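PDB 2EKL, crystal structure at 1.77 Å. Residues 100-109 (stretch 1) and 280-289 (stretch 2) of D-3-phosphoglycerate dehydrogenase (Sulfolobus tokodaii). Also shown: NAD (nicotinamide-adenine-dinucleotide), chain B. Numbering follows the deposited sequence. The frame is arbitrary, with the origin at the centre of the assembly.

Stretch 1, residues 100-109: ASTDSAVELT
Stretch 2 280-289: VTTHIGAQTK

The first turns of a helix (102-109, continuing onward) pack against an irregular segment, 280-289, burying 346 Å² in all; CA atoms lie closest at Ala 105–Gly 285 (4.5 Å) and Ser 101–Ala 286 (5.1 Å). After extended Val 280 (phi/psi -135/134), Thr 281 (-111/154, chi1 p) directs its CA-to-CB bond toward the helix, OG1 lying 3.9 Å from Leu 108 CD2. Thr 282 (-81/51) stays out of reach, and His 283 takes a left-handed backbone (57/52), its ring edge meeting the nicotinamide amide of NAD (CD2 to NAD O7N, 3.5 Å). Ile 284 (-103/13; chi1 p, chi2 t) opens a type I turn closed by Gln 287 N to Ile 284 O, 2.9 Å; its CG1 packs 3.8 Å from CD2 of Leu 108 (t, p). Gly 285 (-51/-36) brings CA to 3.6 Å from Leu 108 CD2 and 3.2 Å from NAD O7N; an ideal CB would clash with NAD C7N at 2.3 Å. Its O approaches Ala 105 N (3.2 Å) at a poor angle for bonding; that N instead donates to Ser 101 O, 3.0 Å. Ala 286 (-106/8) sets CB 3.5 Å from Ser 101 CB. Gln 287 (-87/70) points away. Thr 288 (-132/155, chi1 p) donates from OG1 to Ser 104 OG (chi1 m), 2.7 Å, the sole hydrogen bond across the contact.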

ATOM      1  N   ALA A 100       2.219  20.984   3.127  1.00 17.82           N
ATOM      2  CA  ALA A 100       3.114  20.355   4.095  1.00 17.77           C
ATOM      3  C   ALA A 100       3.035  18.830   4.227  1.00 18.52           C
ATOM      4  O   ALA A 100       4.001  18.196   4.653  1.00 19.72           O
ATOM      5  CB  ALA A 100       2.904  20.984   5.462  1.00 19.97           C
ATOM      6  N   SER A 101       1.904  18.237   3.863  1.00 18.35           N
ATOM      7  CA  SER A 101       1.757  16.793   4.010  1.00 17.18           C
ATOM      8  C   SER A 101       1.654  16.011   2.704  1.00 18.38           C
ATOM      9  O   SER A 101       1.355  14.815   2.720  1.00 16.56           O
ATOM     10  CB  SER A 101       0.524  16.488   4.861  1.00 18.77           C
ATOM     11  OG  SER A 101      -0.668  16.764   4.147  1.00 20.72           O
ATOM     12  N   THR A 102       1.917  16.673   1.583  1.00 15.61           N
ATOM     13  CA  THR A 102       1.811  16.034   0.273  1.00 16.47           C
ATOM     14  C   THR A 102       2.293  14.588   0.166  1.00 15.77           C
ATOM     15  O   THR A 102       1.503  13.698  -0.149  1.00 15.73           O
ATOM     16  CB  THR A 102       2.531  16.867  -0.815  1.00 16.43           C
ATOM     17  OG1 THR A 102       1.947  18.175  -0.880  1.00 17.73           O
ATOM     18  CG2 THR A 102       2.398  16.195  -2.178  1.00 19.04           C
ATOM     19  N   ASP A 103       3.574  14.337   0.427  1.00 14.16           N
ATOM     20  CA  ASP A 103       4.089  12.972   0.289  1.00 15.25           C
ATOM     21  C   ASP A 103       3.425  11.953   1.208  1.00 14.51           C
ATOM     22  O   ASP A 103       3.264  10.790   0.836  1.00 14.91           O
ATOM     23  CB  ASP A 103       5.612  12.932   0.480  1.00 14.41           C
ATOM     24  CG  ASP A 103       6.366  13.601  -0.665  1.00 19.16           C
ATOM     25  OD1 ASP A 103       5.861  13.593  -1.812  1.00 17.83           O
ATOM     26  OD2 ASP A 103       7.476  14.122  -0.421  1.00 18.85           O
ATOM     27  N   SER A 104       3.045  12.374   2.406  1.00 14.39           N
ATOM     28  CA  SER A 104       2.385  11.449   3.321  1.00 14.27           C
ATOM     29  C   SER A 104       0.996  11.086   2.795  1.00 14.84           C
ATOM     30  O   SER A 104       0.562   9.939   2.907  1.00 14.67           O
ATOM     31  CB  SER A 104       2.293  12.060   4.719  1.00 13.44           C
ATOM     32  OG  SER A 104       3.574  12.052   5.334  1.00 14.77           O
ATOM     33  N   ALA A 105       0.307  12.057   2.204  1.00 13.08           N
ATOM     34  CA  ALA A 105      -1.027  11.805   1.656  1.00 13.76           C
ATOM     35  C   ALA A 105      -0.910  10.931   0.407  1.00 14.92           C
ATOM     36  O   ALA A 105      -1.733  10.039   0.180  1.00 13.83           O
ATOM     37  CB  ALA A 105      -1.727  13.133   1.324  1.00 13.62           C
ATOM     38  N   VAL A 106       0.117  11.190  -0.399  1.00 14.37           N
ATOM     39  CA  VAL A 106       0.364  10.415  -1.615  1.00 14.29           C
ATOM     40  C   VAL A 106       0.597   8.946  -1.269  1.00 13.68           C
ATOM     41  O   VAL A 106       0.040   8.039  -1.896  1.00 13.16           O
ATOM     42  CB  VAL A 106       1.625  10.931  -2.362  1.00 13.27           C
ATOM     43  CG1 VAL A 106       2.043   9.935  -3.432  1.00 14.87           C
ATOM     44  CG2 VAL A 106       1.348  12.298  -2.986  1.00 15.55           C
ATOM     45  N   GLU A 107       1.436   8.717  -0.268  1.00 12.23           N
ATOM     46  CA  GLU A 107       1.759   7.366   0.146  1.00 12.94           C
ATOM     47  C   GLU A 107       0.542   6.624   0.683  1.00 11.40           C
ATOM     48  O   GLU A 107       0.333   5.455   0.356  1.00 11.90           O
ATOM     49  CB  GLU A 107       2.896   7.406   1.176  1.00 11.29           C
ATOM     50  CG  GLU A 107       4.245   7.735   0.526  1.00 12.42           C
ATOM     51  CD  GLU A 107       5.236   8.386   1.475  1.00 15.04           C
ATOM     52  OE1 GLU A 107       5.134   8.174   2.701  1.00 13.98           O
ATOM     53  OE2 GLU A 107       6.136   9.101   0.983  1.00 14.57           O
ATOM     54  N   LEU A 108      -0.273   7.296   1.489  1.00 11.74           N
ATOM     55  CA  LEU A 108      -1.460   6.642   2.025  1.00 11.35           C
ATOM     56  C   LEU A 108      -2.405   6.292   0.881  1.00 11.24           C
ATOM     57  O   LEU A 108      -3.076   5.263   0.921  1.00 11.90           O
ATOM     58  CB  LEU A 108      -2.186   7.543   3.028  1.00 13.67           C
ATOM     59  CG  LEU A 108      -3.401   6.894   3.704  1.00 16.37           C
ATOM     60  CD1 LEU A 108      -2.942   5.719   4.561  1.00 18.81           C
ATOM     61  CD2 LEU A 108      -4.131   7.921   4.564  1.00 15.53           C
ATOM     62  N   THR A 109      -2.453   7.143  -0.141  1.00 12.25           N
ATOM     63  CA  THR A 109      -3.326   6.897  -1.292  1.00 11.62           C
ATOM     64  C   THR A 109      -2.943   5.586  -1.974  1.00 12.89           C
ATOM     65  O   THR A 109      -3.801   4.743  -2.251  1.00 12.86           O
ATOM     66  CB  THR A 109      -3.238   8.040  -2.330  1.00 12.37           C
ATOM     67  OG1 THR A 109      -3.637   9.275  -1.720  1.00 12.33           O
ATOM     68  CG2 THR A 109      -4.153   7.751  -3.524  1.00 12.99           C
ATOM     69  N   VAL A 280     -11.526   1.834   5.174  1.00 15.71           N
ATOM     70  CA  VAL A 280     -11.404   3.165   5.750  1.00 16.11           C
ATOM     71  C   VAL A 280     -10.267   3.363   6.746  1.00 15.08           C
ATOM     72  O   VAL A 280     -10.054   2.537   7.634  1.00 16.57           O
ATOM     73  CB  VAL A 280     -12.714   3.562   6.504  1.00 15.47           C
ATOM     74  CG1 VAL A 280     -12.637   5.024   6.948  1.00 16.14           C
ATOM     75  CG2 VAL A 280     -13.933   3.322   5.625  1.00 18.56           C
ATOM     76  N   THR A 281      -9.530   4.459   6.590  1.00 14.50           N
ATOM     77  CA  THR A 281      -8.494   4.798   7.553  1.00 13.67           C
ATOM     78  C   THR A 281      -9.044   6.044   8.242  1.00 14.57           C
ATOM     79  O   THR A 281      -9.853   6.781   7.669  1.00 15.65           O
ATOM     80  CB  THR A 281      -7.111   5.053   6.906  1.00 12.70           C
ATOM     81  OG1 THR A 281      -7.253   5.836   5.717  1.00 14.27           O
ATOM     82  CG2 THR A 281      -6.445   3.713   6.564  1.00 13.69           C
ATOM     83  N   THR A 282      -8.614   6.271   9.475  1.00 14.14           N
ATOM     84  CA  THR A 282      -9.127   7.366  10.287  1.00 16.29           C
ATOM     85  C   THR A 282      -8.563   8.769  10.057  1.00 17.46           C
ATOM     86  O   THR A 282      -8.180   9.460  11.005  1.00 18.95           O
ATOM     87  CB  THR A 282      -8.990   6.979  11.773  1.00 13.70           C
ATOM     88  OG1 THR A 282      -7.622   6.682  12.064  1.00 15.58           O
ATOM     89  CG2 THR A 282      -9.816   5.731  12.067  1.00 15.16           C
ATOM     90  N   HIS A 283      -8.544   9.197   8.797  1.00 15.71           N
ATOM     91  CA  HIS A 283      -8.047  10.522   8.426  1.00 16.86           C
ATOM     92  C   HIS A 283      -6.609  10.717   8.889  1.00 16.02           C
ATOM     93  O   HIS A 283      -6.276  11.709   9.548  1.00 18.08           O
ATOM     94  CB  HIS A 283      -8.960  11.605   9.017  1.00 17.94           C
ATOM     95  CG  HIS A 283      -9.042  12.843   8.182  1.00 21.06           C
ATOM     96  ND1 HIS A 283     -10.229  13.504   7.947  1.00 22.17           N
ATOM     97  CD2 HIS A 283      -8.087  13.537   7.520  1.00 22.16           C
ATOM     98  CE1 HIS A 283     -10.001  14.551   7.174  1.00 24.09           C
ATOM     99  NE2 HIS A 283      -8.710  14.594   6.899  1.00 23.40           N
ATOM    100  N   ILE A 284      -5.759   9.762   8.524  1.00 14.49           N
ATOM    101  CA  ILE A 284      -4.350   9.786   8.895  1.00 15.06           C
ATOM    102  C   ILE A 284      -3.430  10.223   7.756  1.00 12.58           C
ATOM    103  O   ILE A 284      -2.215  10.066   7.848  1.00 14.56           O
ATOM    104  CB  ILE A 284      -3.894   8.390   9.380  1.00 15.41           C
ATOM    105  CG1 ILE A 284      -4.131   7.348   8.281  1.00 14.96           C
ATOM    106  CG2 ILE A 284      -4.671   8.001  10.644  1.00 16.77           C
ATOM    107  CD1 ILE A 284      -3.634   5.953   8.631  1.00 13.89           C
ATOM    108  N   GLY A 285      -4.011  10.773   6.694  1.00 14.14           N
ATOM    109  CA  GLY A 285      -3.225  11.210   5.548  1.00 14.55           C
ATOM    110  C   GLY A 285      -2.036  12.112   5.835  1.00 16.27           C
ATOM    111  O   GLY A 285      -1.002  12.014   5.168  1.00 14.64           O
ATOM    112  N   ALA A 286      -2.174  12.999   6.816  1.00 15.71           N
ATOM    113  CA  ALA A 286      -1.091  13.910   7.175  1.00 16.06           C
ATOM    114  C   ALA A 286      -0.440  13.471   8.484  1.00 16.45           C
ATOM    115  O   ALA A 286       0.412  14.173   9.029  1.00 17.68           O
ATOM    116  CB  ALA A 286      -1.634  15.333   7.325  1.00 14.57           C
ATOM    117  N   GLN A 287      -0.831  12.303   8.977  1.00 16.63           N
ATOM    118  CA  GLN A 287      -0.301  11.818  10.242  1.00 18.36           C
ATOM    119  C   GLN A 287       0.997  11.017  10.223  1.00 17.25           C
ATOM    120  O   GLN A 287       0.994   9.808  10.443  1.00 17.55           O
ATOM    121  CB  GLN A 287      -1.378  11.016  10.978  1.00 20.72           C
ATOM    122  CG  GLN A 287      -2.573  11.854  11.413  1.00 24.00           C
ATOM    123  CD  GLN A 287      -2.194  12.916  12.428  1.00 27.23           C
ATOM    124  OE1 GLN A 287      -1.621  12.611  13.473  1.00 30.79           O
ATOM    125  NE2 GLN A 287      -2.515  14.166  12.126  1.00 29.90           N
ATOM    126  N   THR A 288       2.103  11.695   9.937  1.00 17.53           N
ATOM    127  CA  THR A 288       3.418  11.065   9.979  1.00 16.55           C
ATOM    128  C   THR A 288       4.294  12.021  10.776  1.00 16.37           C
ATOM    129  O   THR A 288       4.011  13.217  10.848  1.00 16.84           O
ATOM    130  CB  THR A 288       4.050  10.866   8.582  1.00 17.41           C
ATOM    131  OG1 THR A 288       4.215  12.134   7.935  1.00 17.79           O
ATOM    132  CG2 THR A 288       3.185   9.950   7.729  1.00 15.92           C
ATOM    133  N   LYS A 289       5.346  11.496  11.387  1.00 16.78           N
ATOM    134  CA  LYS A 289       6.256  12.321  12.170  1.00 17.64           C
ATOM    135  C   LYS A 289       6.829  13.433  11.292  1.00 17.26           C
ATOM    136  O   LYS A 289       6.882  14.604  11.695  1.00 16.09           O
ATOM    137  CB  LYS A 289       7.385  11.448  12.725  1.00 21.29           C
ATOM    138  CG  LYS A 289       8.498  12.212  13.426  1.00 27.19           C
ATOM    139  CD  LYS A 289       9.541  11.262  14.010  1.00 31.31           C
ATOM    140  CE  LYS A 289      10.146  10.340  12.953  1.00 35.34           C
ATOM    141  NZ  LYS A 289      10.909  11.075  11.903  1.00 37.42           N
TER
HETATM  142  PA  NAD B1300      -4.084  21.045  -4.819  1.00 21.06           P
HETATM  143  O1A NAD B1300      -2.643  21.017  -5.125  1.00 20.44           O
HETATM  144  O2A NAD B1300      -4.712  22.416  -4.630  1.00 18.98           O
HETATM  145  O5B NAD B1300      -4.820  20.229  -5.986  1.00 21.90           O
HETATM  146  C5B NAD B1300      -6.235  20.126  -5.980  1.00 21.47           C
HETATM  147  C4B NAD B1300      -6.622  19.958  -7.572  1.00 23.44           C
HETATM  148  O4B NAD B1300      -7.960  19.455  -7.724  1.00 24.95           O
HETATM  149  C3B NAD B1300      -6.388  21.304  -8.335  1.00 23.53           C
HETATM  150  O3B NAD B1300      -5.546  21.126  -9.473  1.00 21.77           O
HETATM  151  C2B NAD B1300      -7.823  21.771  -8.608  1.00 25.95           C
HETATM  152  O2B NAD B1300      -8.037  22.640  -9.694  1.00 25.74           O
HETATM  153  C1B NAD B1300      -8.472  20.438  -8.683  1.00 25.19           C
HETATM  154  N9A NAD B1300      -9.968  20.490  -8.630  1.00 26.04           N
HETATM  155  C8A NAD B1300     -10.823  21.242  -7.838  1.00 26.96           C
HETATM  156  N7A NAD B1300     -12.107  20.950  -8.151  1.00 28.93           N
HETATM  157  C5A NAD B1300     -12.096  20.018  -9.132  1.00 29.54           C
HETATM  158  C6A NAD B1300     -13.108  19.303  -9.887  1.00 31.61           C
HETATM  159  N6A NAD B1300     -14.396  19.514  -9.672  1.00 34.11           N
HETATM  160  N1A NAD B1300     -12.717  18.351 -10.888  1.00 31.28           N
HETATM  161  C2A NAD B1300     -11.339  18.080 -11.169  1.00 31.34           C
HETATM  162  N3A NAD B1300     -10.349  18.775 -10.435  1.00 26.81           N
HETATM  163  C4A NAD B1300     -10.731  19.718  -9.444  1.00 27.80           C
HETATM  164  O3  NAD B1300      -4.359  20.237  -3.453  1.00 21.21           O
HETATM  165  PN  NAD B1300      -3.587  18.968  -2.823  1.00 21.77           P
HETATM  166  O1N NAD B1300      -3.087  18.101  -3.901  1.00 21.50           O
HETATM  167  O2N NAD B1300      -2.552  19.566  -1.931  1.00 22.91           O
HETATM  168  O5D NAD B1300      -4.780  18.389  -1.971  1.00 23.42           O
HETATM  169  C5D NAD B1300      -5.771  17.605  -2.602  1.00 22.92           C
HETATM  170  C4D NAD B1300      -6.844  17.174  -1.624  1.00 24.51           C
HETATM  171  O4D NAD B1300      -6.330  16.325  -0.613  1.00 21.35           O
HETATM  172  C3D NAD B1300      -7.573  18.310  -0.851  1.00 23.97           C
HETATM  173  O3D NAD B1300      -8.985  18.061  -0.778  1.00 25.10           O
HETATM  174  C2D NAD B1300      -6.881  18.332   0.464  1.00 23.92           C
HETATM  175  O2D NAD B1300      -7.582  19.079   1.439  1.00 25.81           O
HETATM  176  C1D NAD B1300      -6.733  16.847   0.641  1.00 23.02           C
HETATM  177  N1N NAD B1300      -5.748  16.357   1.647  1.00 21.81           N
HETATM  178  C2N NAD B1300      -6.159  15.310   2.531  1.00 21.52           C
HETATM  179  C3N NAD B1300      -5.233  14.826   3.502  1.00 21.19           C
HETATM  180  C7N NAD B1300      -5.648  13.738   4.418  1.00 20.79           C
HETATM  181  O7N NAD B1300      -5.162  13.774   5.670  1.00 21.24           O
HETATM  182  N7N NAD B1300      -6.460  12.746   4.083  1.00 20.69           N
HETATM  183  C4N NAD B1300      -3.878  15.439   3.549  1.00 22.15           C
HETATM  184  C5N NAD B1300      -3.476  16.502   2.645  1.00 22.62           C
HETATM  185  C6N NAD B1300      -4.432  16.961   1.684  1.00 22.58           C